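Local coordinates for receptor-type adenylate cyclase gresag 4.1 (Trypanosoma brucei, PDB 1FX2), which converts ATP to 3',5'-cyclic AMP and diphosphate with magnesium as cofactor, here as the catalytic domain of a membrane-bound receptor-type cyclase, at residues Glu101-Arg106 with Cys111-Pro116. Sequence-based numbering, arbitrary orientation. Where two conformers were deposited one is given.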
ATOM      1  N   GLU A 101       6.312  -3.806 -30.316  0.50  9.80           N
ATOM      2  CA  GLU A 101       6.685  -2.599 -31.083  0.50  8.59           C
ATOM      3  C   GLU A 101       6.295  -1.362 -30.318  1.00 11.41           C
ATOM      4  O   GLU A 101       7.024  -0.343 -30.320  1.00 11.61           O
ATOM      5  CB  GLU A 101       6.016  -2.661 -32.455  0.50 10.17           C
ATOM      6  CG  GLU A 101       6.582  -3.657 -33.396  0.50  7.93           C
ATOM      7  CD  GLU A 101       5.635  -4.045 -34.563  1.00 34.67           C
ATOM      8  OE1 GLU A 101       4.583  -3.366 -34.740  1.00 39.96           O
ATOM      9  OE2 GLU A 101       5.933  -5.039 -35.312  1.00 38.03           O
ATOM     10  N   PHE A 102       5.104  -1.358 -29.712  1.00  9.21           N
ATOM     11  CA  PHE A 102       4.693  -0.188 -28.947  1.00  9.49           C
ATOM     12  C   PHE A 102       5.725   0.095 -27.846  1.00 12.05           C
ATOM     13  O   PHE A 102       6.070   1.261 -27.584  1.00 11.33           O
ATOM     14  CB  PHE A 102       3.313  -0.319 -28.252  1.00 10.14           C
ATOM     15  CG  PHE A 102       2.163  -0.643 -29.157  1.00 10.61           C
ATOM     16  CD1 PHE A 102       1.103  -1.427 -28.694  1.00 11.86           C
ATOM     17  CD2 PHE A 102       2.097  -0.122 -30.444  1.00 14.01           C
ATOM     18  CE1 PHE A 102      -0.003  -1.701 -29.469  1.00 12.20           C
ATOM     19  CE2 PHE A 102       0.958  -0.386 -31.293  1.00 13.77           C
ATOM     20  CZ  PHE A 102      -0.072  -1.185 -30.768  1.00 15.38           C
ATOM     21  N   GLU A 103       6.213  -0.947 -27.149  1.00 10.47           N
ATOM     22  CA  GLU A 103       7.193  -0.653 -26.095  1.00 10.56           C
ATOM     23  C   GLU A 103       8.478  -0.032 -26.631  1.00 12.84           C
ATOM     24  O   GLU A 103       9.047   0.893 -26.045  1.00 12.50           O
ATOM     25  CB  GLU A 103       7.567  -1.973 -25.374  1.00 10.41           C
ATOM     26  CG  GLU A 103       6.450  -2.669 -24.632  1.00  8.35           C
ATOM     27  CD  GLU A 103       6.953  -3.917 -23.958  1.00  7.94           C
ATOM     28  OE1 GLU A 103       8.197  -4.143 -23.920  1.00  9.88           O
ATOM     29  OE2 GLU A 103       6.072  -4.678 -23.543  1.00 10.17           O
ATOM     30  N   GLU A 104       8.936  -0.576 -27.741  1.00  9.77           N
ATOM     31  CA  GLU A 104      10.189  -0.062 -28.346  1.00 11.28           C
ATOM     32  C   GLU A 104       9.999   1.411 -28.735  1.00 15.95           C
ATOM     33  O   GLU A 104      10.844   2.280 -28.388  1.00 16.48           O
ATOM     34  CB  GLU A 104      10.499  -0.849 -29.584  1.00 12.86           C
ATOM     35  CG  GLU A 104      10.972  -2.236 -29.258  1.00 21.29           C
ATOM     36  CD  GLU A 104      11.209  -3.137 -30.474  1.00 37.05           C
ATOM     37  OE1 GLU A 104      12.149  -2.859 -31.228  1.00 38.70           O
ATOM     38  OE2 GLU A 104      10.438  -4.129 -30.669  1.00 44.69           O
ATOM     39  N   GLN A 105       8.845   1.754 -29.329  1.00 13.75           N
ATOM     40  CA  GLN A 105       8.671   3.176 -29.640  1.00 14.03           C
ATOM     41  C   GLN A 105       8.516   4.058 -28.399  1.00 19.19           C
ATOM     42  O   GLN A 105       8.959   5.242 -28.358  1.00 16.24           O
ATOM     43  CB  GLN A 105       7.433   3.333 -30.559  1.00 14.05           C
ATOM     44  CG  GLN A 105       7.664   2.591 -31.809  1.00 17.66           C
ATOM     45  CD  GLN A 105       6.657   2.872 -32.919  1.00 41.85           C
ATOM     46  OE1 GLN A 105       6.018   3.920 -32.931  1.00 28.18           O
ATOM     47  NE2 GLN A 105       6.613   1.997 -33.920  1.00 35.45           N
ATOM     48  N   ARG A 106       7.823   3.555 -27.384  1.00 14.93           N
ATOM     49  CA  ARG A 106       7.606   4.310 -26.208  1.00 19.17           C
ATOM     50  C   ARG A 106       8.933   4.652 -25.521  1.00 20.96           C
ATOM     51  O   ARG A 106       9.013   5.713 -24.879  1.00 24.99           O
ATOM     52  CB  ARG A 106       6.599   3.497 -25.308  1.00 15.61           C
ATOM     53  CG  ARG A 106       6.075   4.177 -24.124  1.00 18.00           C
ATOM     54  CD  ARG A 106       5.136   3.225 -23.354  1.00 19.75           C
ATOM     55  NE  ARG A 106       3.899   2.928 -24.107  1.00 14.77           N
ATOM     56  CZ  ARG A 106       3.451   1.707 -24.453  1.00 12.94           C
ATOM     57  NH1 ARG A 106       4.071   0.549 -24.134  1.00 11.67           N
ATOM     58  NH2 ARG A 106       2.375   1.601 -25.222  1.00 11.81           N
ATOM     59  N   CYS A 111      12.445   8.522 -21.394  1.00 68.22           N
ATOM     60  CA  CYS A 111      13.874   8.195 -21.243  1.00 64.10           C
ATOM     61  C   CYS A 111      14.091   7.440 -19.915  1.00 57.98           C
ATOM     62  O   CYS A 111      15.167   6.899 -19.652  1.00 61.17           O
ATOM     63  CB  CYS A 111      14.730   9.478 -21.331  1.00 66.04           C
ATOM     64  SG  CYS A 111      14.386  10.559 -22.805  1.00 74.34           S
ATOM     65  N   GLU A 112      13.046   7.425 -19.087  1.00 51.92           N
ATOM     66  CA  GLU A 112      13.016   6.713 -17.805  1.00 45.14           C
ATOM     67  C   GLU A 112      12.393   5.318 -18.064  1.00 39.26           C
ATOM     68  O   GLU A 112      12.385   4.456 -17.195  1.00 37.84           O
ATOM     69  CB  GLU A 112      12.118   7.477 -16.822  1.00 58.62           C
ATOM     70  CG  GLU A 112      11.839   6.749 -15.495  1.00 61.64           C
ATOM     71  CD  GLU A 112      10.548   7.213 -14.789  1.00 67.17           C
ATOM     72  OE1 GLU A 112       9.654   6.355 -14.532  1.00 60.70           O
ATOM     73  OE2 GLU A 112      10.443   8.427 -14.480  1.00 62.64           O
ATOM     74  N   TYR A 113      11.891   5.118 -19.282  1.00 26.48           N
ATOM     75  CA  TYR A 113      11.218   3.874 -19.699  1.00 27.70           C
ATOM     76  C   TYR A 113      12.121   2.896 -20.429  1.00 22.38           C
ATOM     77  O   TYR A 113      12.745   3.246 -21.377  1.00 23.17           O
ATOM     78  CB  TYR A 113      10.050   4.219 -20.648  1.00 26.51           C
ATOM     79  CG  TYR A 113       9.198   3.044 -21.119  1.00 23.28           C
ATOM     80  CD1 TYR A 113       8.072   2.662 -20.399  1.00 20.14           C
ATOM     81  CD2 TYR A 113       9.515   2.353 -22.289  1.00 18.42           C
ATOM     82  CE1 TYR A 113       7.260   1.610 -20.835  1.00 14.58           C
ATOM     83  CE2 TYR A 113       8.690   1.274 -22.734  1.00 16.22           C
ATOM     84  CZ  TYR A 113       7.589   0.936 -22.020  1.00 13.08           C
ATOM     85  OH  TYR A 113       6.707  -0.052 -22.357  1.00 18.08           O
ATOM     86  N   THR A 114      12.093   1.625 -20.019  1.00 17.75           N
ATOM     87  CA  THR A 114      12.862   0.577 -20.695  1.00 13.90           C
ATOM     88  C   THR A 114      11.801  -0.480 -21.111  1.00 10.98           C
ATOM     89  O   THR A 114      11.005  -0.812 -20.279  1.00 12.24           O
ATOM     90  CB  THR A 114      13.780  -0.038 -19.619  1.00 16.64           C
ATOM     91  OG1 THR A 114      14.825   0.913 -19.348  1.00 22.70           O
ATOM     92  CG2 THR A 114      14.402  -1.347 -20.114  1.00 14.92           C
ATOM     93  N   PRO A 115      11.799  -1.004 -22.354  1.00 11.13           N
ATOM     94  CA  PRO A 115      10.780  -1.991 -22.702  1.00 11.32           C
ATOM     95  C   PRO A 115      10.840  -3.170 -21.742  1.00 10.07           C
ATOM     96  O   PRO A 115      11.869  -3.828 -21.611  1.00 10.13           O
ATOM     97  CB  PRO A 115      11.236  -2.466 -24.095  1.00  9.90           C
ATOM     98  CG  PRO A 115      11.868  -1.154 -24.729  1.00 10.89           C
ATOM     99  CD  PRO A 115      12.684  -0.726 -23.510  1.00 15.27           C
ATOM    100  N   PRO A 116       9.696  -3.524 -21.092  1.00  8.48           N
ATOM    101  CA  PRO A 116       9.753  -4.668 -20.190  1.00  6.36           C
ATOM    102  C   PRO A 116       9.799  -5.991 -20.977  1.00  7.43           C
ATOM    103  O   PRO A 116      10.377  -6.962 -20.472  1.00  9.31           O
ATOM    104  CB  PRO A 116       8.366  -4.615 -19.450  1.00  9.54           C
ATOM    105  CG  PRO A 116       8.041  -3.129 -19.500  1.00 18.48           C
ATOM    106  CD  PRO A 116       8.489  -2.691 -20.902  1.00 10.18           C
TER
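This is a helix-loop packing contact at the surface of the class III adenylyl cyclase catalytic domain: helix 94-109 ends, and the irregular chain that leads on to helix 122-128 folds back along it, laying Tyr113, Pro115 and Pro116 against Glu103 and Arg106. Arg106 takes hold of Tyr113 in two ways. Its aliphatic part crosses one face of the ring, with CD 3.9 Å from the ring centroid of Tyr113 in a CH-pi contact displaced toward the rim. The chain then bends at chi3 (-68°), which carries the guanidinium past the phenol end, where Arg106 NH1 donates a hydrogen bond of 3.2 Å to Tyr113 OH. The oxygen lies in the guanidinium plane and the N-H points at it fairly straight, at 163°, while the two flat groups stand 81° apart. At the ring edge, Tyr113 CE2 comes 3.4 Å from the backbone O of Glu103. Buried Glu103 runs out extended beyond CG, its carboxylate nearly perpendicular to the tyrosine ring, and passes the hydroxyl with CG 3.5 Å from Tyr113 OH. The carboxylate is gripped from beyond the two segments: OE2 is hydrogen-bonded to Thr117 OG1 and forms a salt bridge with Arg133, and OE1 takes the backbone N-H of Ala118. Glu103 thus ties the helix to the returning chain just past the two prolines. Pro115 packs on the helix backbone, its CG 3.7 Å from Glu103 O. Next to it, Pro116 has no N-H to offer, and Glu103 OE1 meets it by van der Waals contact, 3.4 Å from Pro116 CD.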